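Local structure of sialidase B (Streptococcus pneumoniae serotype 4, 4XJW) at residues L333-Y345 with V406-Y420. The protein cleaves terminal sialic acids from oligosaccharides, glycoproteins and glycolipids, acting as an intramolecular trans-sialidase of glycosyl hydrolase family 33. The protein carries 1 engineered substitution. Sequence-based numbering, arbitrary orientation.
Sequences LKLKKNGDNDFRY and VFYKDSLFKVTPTNY
Phe413 drives the edge of its ring into the face of Tyr345, CE1 lying 3.8 Å above the centre of the tyrosine ring with the planes at 80°. Lys337 crosses the same phenylalanine: its CG, anti to the backbone N (chi1 -164°), sits 3.5 Å from Phe413 CE1, and the extended methylenes run on past CZ, a use of lysine that suits a half-buried site. This tightly packed side continues through Leu335, whose CD1 meets Phe413 CB while CD2 reaches Val406 and Val415; branched aliphatic chains fill such buried corners well. Val415 CG1 also touches Leu333 CD2 at 3.8 Å.

The backbones are joined by a reciprocal pair of bonds between Lys336 and Lys414, Lys336 N to Lys414 O being 2.9 Å and fairly straight (162°). Asn338 N adds a third, more bent bond to Leu412 O.

The face carrying Lys336 and Lys414 is looser and wetter. Phe343 is sandwiched between Lys336 CB, over the centre of one face, and Thr416 OG1 with a water, near the rim of the other. That water joins Thr416 OG1 to Lys334 NZ, which also forms a salt bridge with Asp321; a second water accepts from Thr416 N.

Far from the annotated sites, strand 413-414 thus pairs with strand 330-337, which also pairs with 345-347, in an antiparallel sheet built from the chain linking neighbouring propeller strands 301-308 and 420-426, an insertion in the sialidase beta-propeller.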
ATOM      1  N   LEU A 333       4.445 -19.331  25.459  1.00 23.34           N
ATOM      2  CA  LEU A 333       4.064 -17.926  25.450  1.00 20.45           C
ATOM      3  C   LEU A 333       3.867 -17.415  26.873  1.00 21.35           C
ATOM      4  O   LEU A 333       3.111 -18.009  27.648  1.00 25.17           O
ATOM      5  CB  LEU A 333       2.775 -17.755  24.645  1.00 25.31           C
ATOM      6  CG  LEU A 333       2.267 -16.335  24.393  1.00 18.06           C
ATOM      7  CD1 LEU A 333       3.223 -15.598  23.476  1.00 19.18           C
ATOM      8  CD2 LEU A 333       0.861 -16.383  23.789  1.00 20.26           C
ATOM      9  N   LYS A 334       4.560 -16.332  27.213  1.00 19.00           N
ATOM     10  CA  LYS A 334       4.468 -15.739  28.546  1.00 18.83           C
ATOM     11  C   LYS A 334       3.266 -14.818  28.618  1.00 22.19           C
ATOM     12  O   LYS A 334       2.920 -14.163  27.635  1.00 24.10           O
ATOM     13  CB  LYS A 334       5.745 -14.968  28.895  1.00 21.85           C
ATOM     14  CG  LYS A 334       6.992 -15.835  28.982  1.00 25.78           C
ATOM     15  CD  LYS A 334       8.215 -15.034  29.385  1.00 26.57           C
ATOM     16  CE  LYS A 334       8.623 -14.062  28.298  1.00 22.56           C
ATOM     17  NZ  LYS A 334       9.805 -13.255  28.685  1.00 28.31           N
ATOM     18  N   LEU A 335       2.620 -14.784  29.780  1.00 20.51           N
ATOM     19  CA  LEU A 335       1.495 -13.883  29.997  1.00 20.80           C
ATOM     20  C   LEU A 335       1.636 -13.115  31.305  1.00 19.46           C
ATOM     21  O   LEU A 335       2.169 -13.631  32.290  1.00 20.14           O
ATOM     22  CB  LEU A 335       0.175 -14.649  30.022  1.00 20.09           C
ATOM     23  CG  LEU A 335      -0.285 -15.356  28.748  1.00 20.75           C
ATOM     24  CD1 LEU A 335      -1.516 -16.214  29.011  1.00 17.32           C
ATOM     25  CD2 LEU A 335      -0.557 -14.345  27.648  1.00 17.96           C
ATOM     26  N   LYS A 336       1.140 -11.884  31.299  1.00 19.40           N
ATOM     27  CA  LYS A 336       1.077 -11.060  32.498  1.00 18.90           C
ATOM     28  C   LYS A 336      -0.381 -10.869  32.859  1.00 22.78           C
ATOM     29  O   LYS A 336      -1.205 -10.516  32.008  1.00 17.88           O
ATOM     30  CB  LYS A 336       1.746  -9.704  32.261  1.00 17.10           C
ATOM     31  CG  LYS A 336       1.379  -8.638  33.294  1.00 23.71           C
ATOM     32  CD  LYS A 336       2.180  -7.368  33.088  1.00 23.51           C
ATOM     33  CE  LYS A 336       3.649  -7.622  33.353  1.00 31.29           C
ATOM     34  NZ  LYS A 336       4.483  -6.404  33.152  1.00 41.94           N
ATOM     35  N   LYS A 337      -0.717 -11.116  34.121  1.00 22.98           N
ATOM     36  CA  LYS A 337      -2.093 -10.962  34.557  1.00 22.01           C
ATOM     37  C   LYS A 337      -2.299  -9.538  35.051  1.00 25.01           C
ATOM     38  O   LYS A 337      -1.380  -8.930  35.596  1.00 23.84           O
ATOM     39  CB  LYS A 337      -2.424 -11.969  35.657  1.00 20.04           C
ATOM     40  CG  LYS A 337      -3.914 -12.138  35.884  1.00 21.31           C
ATOM     41  CD  LYS A 337      -4.208 -13.111  37.018  1.00 23.58           C
ATOM     42  CE  LYS A 337      -5.708 -13.290  37.212  1.00 26.47           C
ATOM     43  NZ  LYS A 337      -6.022 -14.174  38.375  1.00 33.11           N
ATOM     44  N   ASN A 338      -3.497  -8.998  34.856  1.00 24.82           N
ATOM     45  CA  ASN A 338      -3.762  -7.626  35.271  1.00 25.97           C
ATOM     46  C   ASN A 338      -3.512  -7.444  36.768  1.00 27.13           C
ATOM     47  O   ASN A 338      -3.970  -8.245  37.582  1.00 30.21           O
ATOM     48  CB  ASN A 338      -5.188  -7.215  34.918  1.00 27.28           C
ATOM     49  CG  ASN A 338      -5.390  -5.710  34.978  1.00 27.87           C
ATOM     50  OD1 ASN A 338      -4.429  -4.937  34.972  1.00 36.29           O
ATOM     51  ND2 ASN A 338      -6.643  -5.291  35.031  1.00 36.72           N
ATOM     52  N   GLY A 339      -2.767  -6.402  37.117  1.00 27.48           N
ATOM     53  CA  GLY A 339      -2.383  -6.178  38.500  1.00 30.69           C
ATOM     54  C   GLY A 339      -0.935  -6.535  38.787  1.00 31.15           C
ATOM     55  O   GLY A 339      -0.289  -5.909  39.631  1.00 34.97           O
ATOM     56  N   ASP A 340      -0.422  -7.543  38.087  1.00 28.98           N
ATOM     57  CA  ASP A 340       0.975  -7.953  38.223  1.00 30.03           C
ATOM     58  C   ASP A 340       1.889  -7.010  37.439  1.00 32.76           C
ATOM     59  O   ASP A 340       1.496  -6.481  36.396  1.00 33.10           O
ATOM     60  CB  ASP A 340       1.166  -9.386  37.705  1.00 28.04           C
ATOM     61  CG  ASP A 340       0.383 -10.414  38.495  1.00 30.95           C
ATOM     62  OD1 ASP A 340      -0.417 -10.022  39.373  1.00 32.14           O
ATOM     63  OD2 ASP A 340       0.555 -11.626  38.227  1.00 28.18           O
ATOM     64  N   ASN A 341       3.110  -6.809  37.931  1.00 32.20           N
ATOM     65  CA  ASN A 341       4.108  -6.038  37.191  1.00 35.66           C
ATOM     66  C   ASN A 341       5.102  -6.934  36.461  1.00 34.33           C
ATOM     67  O   ASN A 341       5.963  -6.453  35.723  1.00 38.44           O
ATOM     68  CB  ASN A 341       4.849  -5.066  38.112  1.00 40.08           C
ATOM     69  CG  ASN A 341       4.082  -3.776  38.335  1.00 43.85           C
ATOM     70  OD1 ASN A 341       3.323  -3.335  37.473  1.00 46.98           O
ATOM     71  ND2 ASN A 341       4.280  -3.161  39.496  1.00 50.93           N
ATOM     72  N   ASP A 342       4.976  -8.238  36.678  1.00 30.36           N
ATOM     73  CA  ASP A 342       5.831  -9.218  36.022  1.00 29.79           C
ATOM     74  C   ASP A 342       4.996 -10.247  35.258  1.00 27.55           C
ATOM     75  O   ASP A 342       3.770 -10.302  35.401  1.00 24.94           O
ATOM     76  CB  ASP A 342       6.729  -9.909  37.050  1.00 27.93           C
ATOM     77  CG  ASP A 342       5.978 -10.292  38.314  1.00 37.01           C
ATOM     78  OD1 ASP A 342       4.873  -9.749  38.538  1.00 36.59           O
ATOM     79  OD2 ASP A 342       6.494 -11.129  39.088  1.00 40.20           O
ATOM     80  N   PHE A 343       5.665 -11.052  34.438  1.00 24.16           N
ATOM     81  CA  PHE A 343       4.997 -12.116  33.700  1.00 24.20           C
ATOM     82  C   PHE A 343       5.096 -13.424  34.472  1.00 21.53           C
ATOM     83  O   PHE A 343       6.110 -14.120  34.411  1.00 27.44           O
ATOM     84  CB  PHE A 343       5.615 -12.255  32.306  1.00 22.16           C
ATOM     85  CG  PHE A 343       5.199 -11.176  31.357  1.00 19.69           C
ATOM     86  CD1 PHE A 343       5.704  -9.884  31.485  1.00 24.24           C
ATOM     87  CD2 PHE A 343       4.278 -11.441  30.349  1.00 22.34           C
ATOM     88  CE1 PHE A 343       5.313  -8.884  30.617  1.00 28.44           C
ATOM     89  CE2 PHE A 343       3.880 -10.441  29.481  1.00 21.68           C
ATOM     90  CZ  PHE A 343       4.396  -9.162  29.609  1.00 20.97           C
ATOM     91  N   ARG A 344       4.036 -13.747  35.201  1.00 22.83           N
ATOM     92  CA  ARG A 344       4.056 -14.884  36.117  1.00 24.92           C
ATOM     93  C   ARG A 344       3.364 -16.125  35.551  1.00 26.34           C
ATOM     94  O   ARG A 344       3.182 -17.123  36.259  1.00 23.97           O
ATOM     95  CB  ARG A 344       3.450 -14.473  37.468  1.00 26.82           C
ATOM     96  CG  ARG A 344       4.221 -13.337  38.148  1.00 24.88           C
ATOM     97  CD  ARG A 344       3.511 -12.759  39.373  1.00 31.90           C
ATOM     98  NE  ARG A 344       3.532 -13.666  40.521  1.00 38.66           N
ATOM     99  CZ  ARG A 344       4.464 -13.659  41.473  1.00 42.07           C
ATOM    100  NH1 ARG A 344       5.471 -12.794  41.420  1.00 35.51           N
ATOM    101  NH2 ARG A 344       4.395 -14.525  42.477  1.00 38.70           N
ATOM    102  N   TYR A 345       3.014 -16.075  34.264  1.00 23.38           N
ATOM    103  CA  TYR A 345       2.263 -17.154  33.627  1.00 25.66           C
ATOM    104  C   TYR A 345       2.838 -17.574  32.270  1.00 22.87           C
ATOM    105  O   TYR A 345       3.526 -16.796  31.599  1.00 21.15           O
ATOM    106  CB  TYR A 345       0.792 -16.757  33.462  1.00 23.15           C
ATOM    107  CG  TYR A 345       0.106 -16.408  34.765  1.00 20.60           C
ATOM    108  CD1 TYR A 345       0.176 -15.121  35.286  1.00 22.60           C
ATOM    109  CD2 TYR A 345      -0.605 -17.370  35.474  1.00 24.96           C
ATOM    110  CE1 TYR A 345      -0.440 -14.801  36.484  1.00 26.81           C
ATOM    111  CE2 TYR A 345      -1.230 -17.060  36.665  1.00 26.81           C
ATOM    112  CZ  TYR A 345      -1.142 -15.774  37.165  1.00 27.01           C
ATOM    113  OH  TYR A 345      -1.768 -15.469  38.356  1.00 25.95           O
ATOM    114  N   VAL A 406      -5.451 -12.267  24.022  1.00 15.52           N
ATOM    115  CA  VAL A 406      -4.247 -11.943  24.779  1.00 15.45           C
ATOM    116  C   VAL A 406      -3.398 -10.850  24.123  1.00 16.79           C
ATOM    117  O   VAL A 406      -2.477 -10.323  24.744  1.00 16.27           O
ATOM    118  CB  VAL A 406      -3.370 -13.188  25.063  1.00 13.51           C
ATOM    119  CG1 VAL A 406      -4.121 -14.187  25.923  1.00 17.92           C
ATOM    120  CG2 VAL A 406      -2.887 -13.825  23.756  1.00 15.98           C
ATOM    121  N   PHE A 407      -3.715 -10.513  22.874  1.00 14.35           N
ATOM    122  CA  PHE A 407      -3.041  -9.418  22.180  1.00 12.82           C
ATOM    123  C   PHE A 407      -3.701  -8.049  22.400  1.00 14.70           C
ATOM    124  O   PHE A 407      -3.221  -7.030  21.891  1.00 13.67           O
ATOM    125  CB  PHE A 407      -2.956  -9.738  20.679  1.00 14.00           C
ATOM    126  CG  PHE A 407      -1.863 -10.719  20.337  1.00 14.13           C
ATOM    127  CD1 PHE A 407      -2.098 -12.086  20.387  1.00 15.68           C
ATOM    128  CD2 PHE A 407      -0.602 -10.267  19.976  1.00 15.16           C
ATOM    129  CE1 PHE A 407      -1.086 -12.987  20.075  1.00 17.21           C
ATOM    130  CE2 PHE A 407       0.422 -11.165  19.675  1.00 16.14           C
ATOM    131  CZ  PHE A 407       0.172 -12.515  19.718  1.00 14.76           C
ATOM    132  N   TYR A 408      -4.776  -8.019  23.186  1.00 13.40           N
ATOM    133  CA  TYR A 408      -5.580  -6.808  23.338  1.00 13.79           C
ATOM    134  C   TYR A 408      -5.206  -5.990  24.571  1.00 15.84           C
ATOM    135  O   TYR A 408      -4.720  -6.529  25.568  1.00 15.06           O
ATOM    136  CB  TYR A 408      -7.069  -7.136  23.444  1.00 14.15           C
ATOM    137  CG  TYR A 408      -7.723  -7.727  22.218  1.00 13.57           C
ATOM    138  CD1 TYR A 408      -7.033  -7.879  21.020  1.00 15.16           C
ATOM    139  CD2 TYR A 408      -9.051  -8.125  22.266  1.00 15.36           C
ATOM    140  CE1 TYR A 408      -7.665  -8.420  19.899  1.00 15.24           C
ATOM    141  CE2 TYR A 408      -9.678  -8.660  21.166  1.00 14.62           C
ATOM    142  CZ  TYR A 408      -8.987  -8.812  19.989  1.00 14.39           C
ATOM    143  OH  TYR A 408      -9.657  -9.362  18.909  1.00 14.87           O
ATOM    144  N   LYS A 409      -5.484  -4.695  24.497  1.00 12.73           N
ATOM    145  CA  LYS A 409      -5.190  -3.770  25.593  1.00 13.35           C
ATOM    146  C   LYS A 409      -6.024  -4.104  26.830  1.00 17.40           C
ATOM    147  O   LYS A 409      -5.538  -4.005  27.953  1.00 18.01           O
ATOM    148  CB  LYS A 409      -5.470  -2.339  25.140  1.00 14.65           C
ATOM    149  CG  LYS A 409      -5.386  -1.293  26.245  1.00 17.62           C
ATOM    150  CD  LYS A 409      -5.686   0.082  25.673  1.00 19.14           C
ATOM    151  CE  LYS A 409      -5.623   1.160  26.738  1.00 28.88           C
ATOM    152  NZ  LYS A 409      -5.915   2.513  26.180  1.00 35.10           N
ATOM    153  N   ASP A 410      -7.263  -4.537  26.616  1.00 15.92           N
ATOM    154  CA  ASP A 410      -8.202  -4.754  27.718  1.00 17.89           C
ATOM    155  C   ASP A 410      -8.175  -6.168  28.310  1.00 17.45           C
ATOM    156  O   ASP A 410      -8.978  -6.489  29.193  1.00 21.17           O
ATOM    157  CB  ASP A 410      -9.635  -4.424  27.275  1.00 19.89           C
ATOM    158  CG  ASP A 410      -9.863  -2.940  27.034  1.00 18.34           C
ATOM    159  OD1 ASP A 410      -8.901  -2.144  27.095  1.00 21.97           O
ATOM    160  OD2 ASP A 410     -11.034  -2.579  26.764  1.00 19.61           O
ATOM    161  N   SER A 411      -7.279  -7.018  27.819  1.00 14.57           N
ATOM    162  CA  SER A 411      -7.241  -8.412  28.266  1.00 17.13           C
ATOM    163  C   SER A 411      -6.784  -8.593  29.723  1.00 15.58           C
ATOM    164  O   SER A 411      -5.938  -7.849  30.234  1.00 18.72           O
ATOM    165  CB  SER A 411      -6.363  -9.263  27.342  1.00 18.41           C
ATOM    166  OG  SER A 411      -6.492 -10.636  27.649  1.00 17.13           O
ATOM    167  N   LEU A 412      -7.354  -9.599  30.376  1.00 19.10           N
ATOM    168  CA  LEU A 412      -6.948  -9.988  31.727  1.00 17.05           C
ATOM    169  C   LEU A 412      -5.536 -10.565  31.721  1.00 19.19           C
ATOM    170  O   LEU A 412      -4.770 -10.365  32.664  1.00 20.20           O
ATOM    171  CB  LEU A 412      -7.924 -11.021  32.287  1.00 21.90           C
ATOM    172  CG  LEU A 412      -7.674 -11.616  33.671  1.00 19.84           C
ATOM    173  CD1 LEU A 412      -7.596 -10.518  34.717  1.00 26.70           C
ATOM    174  CD2 LEU A 412      -8.790 -12.605  34.013  1.00 27.99           C
ATOM    175  N   PHE A 413      -5.208 -11.301  30.661  1.00 17.84           N
ATOM    176  CA  PHE A 413      -3.867 -11.826  30.451  1.00 18.19           C
ATOM    177  C   PHE A 413      -3.289 -11.232  29.171  1.00 17.59           C
ATOM    178  O   PHE A 413      -3.941 -11.259  28.127  1.00 17.16           O
ATOM    179  CB  PHE A 413      -3.905 -13.352  30.339  1.00 17.29           C
ATOM    180  CG  PHE A 413      -4.176 -14.046  31.634  1.00 19.93           C
ATOM    181  CD1 PHE A 413      -3.155 -14.252  32.546  1.00 22.76           C
ATOM    182  CD2 PHE A 413      -5.451 -14.503  31.934  1.00 20.85           C
ATOM    183  CE1 PHE A 413      -3.400 -14.896  33.750  1.00 22.09           C
ATOM    184  CE2 PHE A 413      -5.705 -15.154  33.131  1.00 22.90           C
ATOM    185  CZ  PHE A 413      -4.676 -15.351  34.036  1.00 21.76           C
ATOM    186  N   LYS A 414      -2.078 -10.692  29.255  1.00 17.62           N
ATOM    187  CA  LYS A 414      -1.467  -9.995  28.123  1.00 14.66           C
ATOM    188  C   LYS A 414      -0.103 -10.567  27.751  1.00 19.79           C
ATOM    189  O   LYS A 414       0.678 -10.959  28.622  1.00 21.01           O
ATOM    190  CB  LYS A 414      -1.370  -8.493  28.428  1.00 16.10           C
ATOM    191  CG  LYS A 414      -2.738  -7.824  28.402  1.00 17.99           C
ATOM    192  CD  LYS A 414      -2.703  -6.400  28.929  1.00 18.42           C
ATOM    193  CE  LYS A 414      -2.307  -5.404  27.868  1.00 21.41           C
ATOM    194  NZ  LYS A 414      -2.581  -4.001  28.327  1.00 23.22           N
ATOM    195  N   VAL A 415       0.177 -10.624  26.449  1.00 18.72           N
ATOM    196  CA  VAL A 415       1.477 -11.079  25.974  1.00 16.69           C
ATOM    197  C   VAL A 415       2.520  -9.980  26.124  1.00 19.05           C
ATOM    198  O   VAL A 415       2.192  -8.809  26.332  1.00 16.78           O
ATOM    199  CB  VAL A 415       1.420 -11.534  24.501  1.00 16.46           C
ATOM    200  CG1 VAL A 415       0.447 -12.687  24.344  1.00 18.21           C
ATOM    201  CG2 VAL A 415       1.015 -10.386  23.598  1.00 15.70           C
ATOM    202  N   THR A 416       3.784 -10.369  26.017  1.00 17.60           N
ATOM    203  CA  THR A 416       4.887  -9.421  26.037  1.00 15.45           C
ATOM    204  C   THR A 416       4.714  -8.387  24.924  1.00 18.06           C
ATOM    205  O   THR A 416       4.375  -8.749  23.796  1.00 14.96           O
ATOM    206  CB  THR A 416       6.221 -10.170  25.836  1.00 20.36           C
ATOM    207  OG1 THR A 416       6.398 -11.132  26.889  1.00 19.38           O
ATOM    208  CG2 THR A 416       7.389  -9.219  25.809  1.00 17.79           C
ATOM    209  N   PRO A 417       4.894  -7.095  25.243  1.00 15.54           N
ATOM    210  CA  PRO A 417       4.756  -6.021  24.249  1.00 14.97           C
ATOM    211  C   PRO A 417       5.937  -6.005  23.299  1.00 14.79           C
ATOM    212  O   PRO A 417       6.798  -5.143  23.382  1.00 15.85           O
ATOM    213  CB  PRO A 417       4.746  -4.745  25.101  1.00 18.77           C
ATOM    214  CG  PRO A 417       5.542  -5.129  26.322  1.00 18.21           C
ATOM    215  CD  PRO A 417       5.145  -6.555  26.593  1.00 19.55           C
ATOM    216  N   THR A 418       5.969  -6.974  22.393  1.00 16.19           N
ATOM    217  CA  THR A 418       7.040  -7.060  21.413  1.00 15.97           C
ATOM    218  C   THR A 418       6.428  -7.569  20.122  1.00 16.39           C
ATOM    219  O   THR A 418       5.235  -7.854  20.090  1.00 14.35           O
ATOM    220  CB  THR A 418       8.169  -8.003  21.896  1.00 17.58           C
ATOM    221  OG1 THR A 418       9.317  -7.875  21.043  1.00 18.48           O
ATOM    222  CG2 THR A 418       7.697  -9.455  21.929  1.00 18.95           C
ATOM    223  N   ASN A 419       7.223  -7.682  19.063  1.00 14.13           N
ATOM    224  CA  ASN A 419       6.694  -8.170  17.780  1.00 13.71           C
ATOM    225  C   ASN A 419       6.862  -9.677  17.614  1.00 15.70           C
ATOM    226  O   ASN A 419       7.857 -10.263  18.067  1.00 14.83           O
ATOM    227  CB  ASN A 419       7.366  -7.446  16.618  1.00 12.16           C
ATOM    228  CG  ASN A 419       8.868  -7.587  16.655  1.00 18.40           C
ATOM    229  OD1 ASN A 419       9.521  -7.030  17.540  1.00 18.47           O
ATOM    230  ND2 ASN A 419       9.429  -8.337  15.704  1.00 16.56           N
ATOM    231  N   TYR A 420       5.887 -10.296  16.947  1.00 12.63           N
ATOM    232  CA  TYR A 420       5.890 -11.734  16.702  1.00 12.32           C
ATOM    233  C   TYR A 420       5.691 -12.014  15.215  1.00 12.40           C
ATOM    234  O   TYR A 420       5.345 -11.111  14.455  1.00 14.10           O
ATOM    235  CB  TYR A 420       4.766 -12.427  17.481  1.00 14.51           C
ATOM    236  CG  TYR A 420       4.774 -12.174  18.972  1.00 14.88           C
ATOM    237  CD1 TYR A 420       4.275 -10.985  19.503  1.00 15.06           C
ATOM    238  CD2 TYR A 420       5.269 -13.131  19.851  1.00 17.13           C
ATOM    239  CE1 TYR A 420       4.277 -10.759  20.868  1.00 13.25           C
ATOM    240  CE2 TYR A 420       5.276 -12.910  21.214  1.00 16.20           C
ATOM    241  CZ  TYR A 420       4.785 -11.725  21.712  1.00 17.37           C
ATOM    242  OH  TYR A 420       4.795 -11.510  23.073  1.00 15.96           O
TER
HETATM  243  O   HOH W   1       4.495 -13.132  25.976  1.00 18.39           O
HETATM  244  O   HOH W   2       8.081 -10.603  29.127  1.00 30.93           O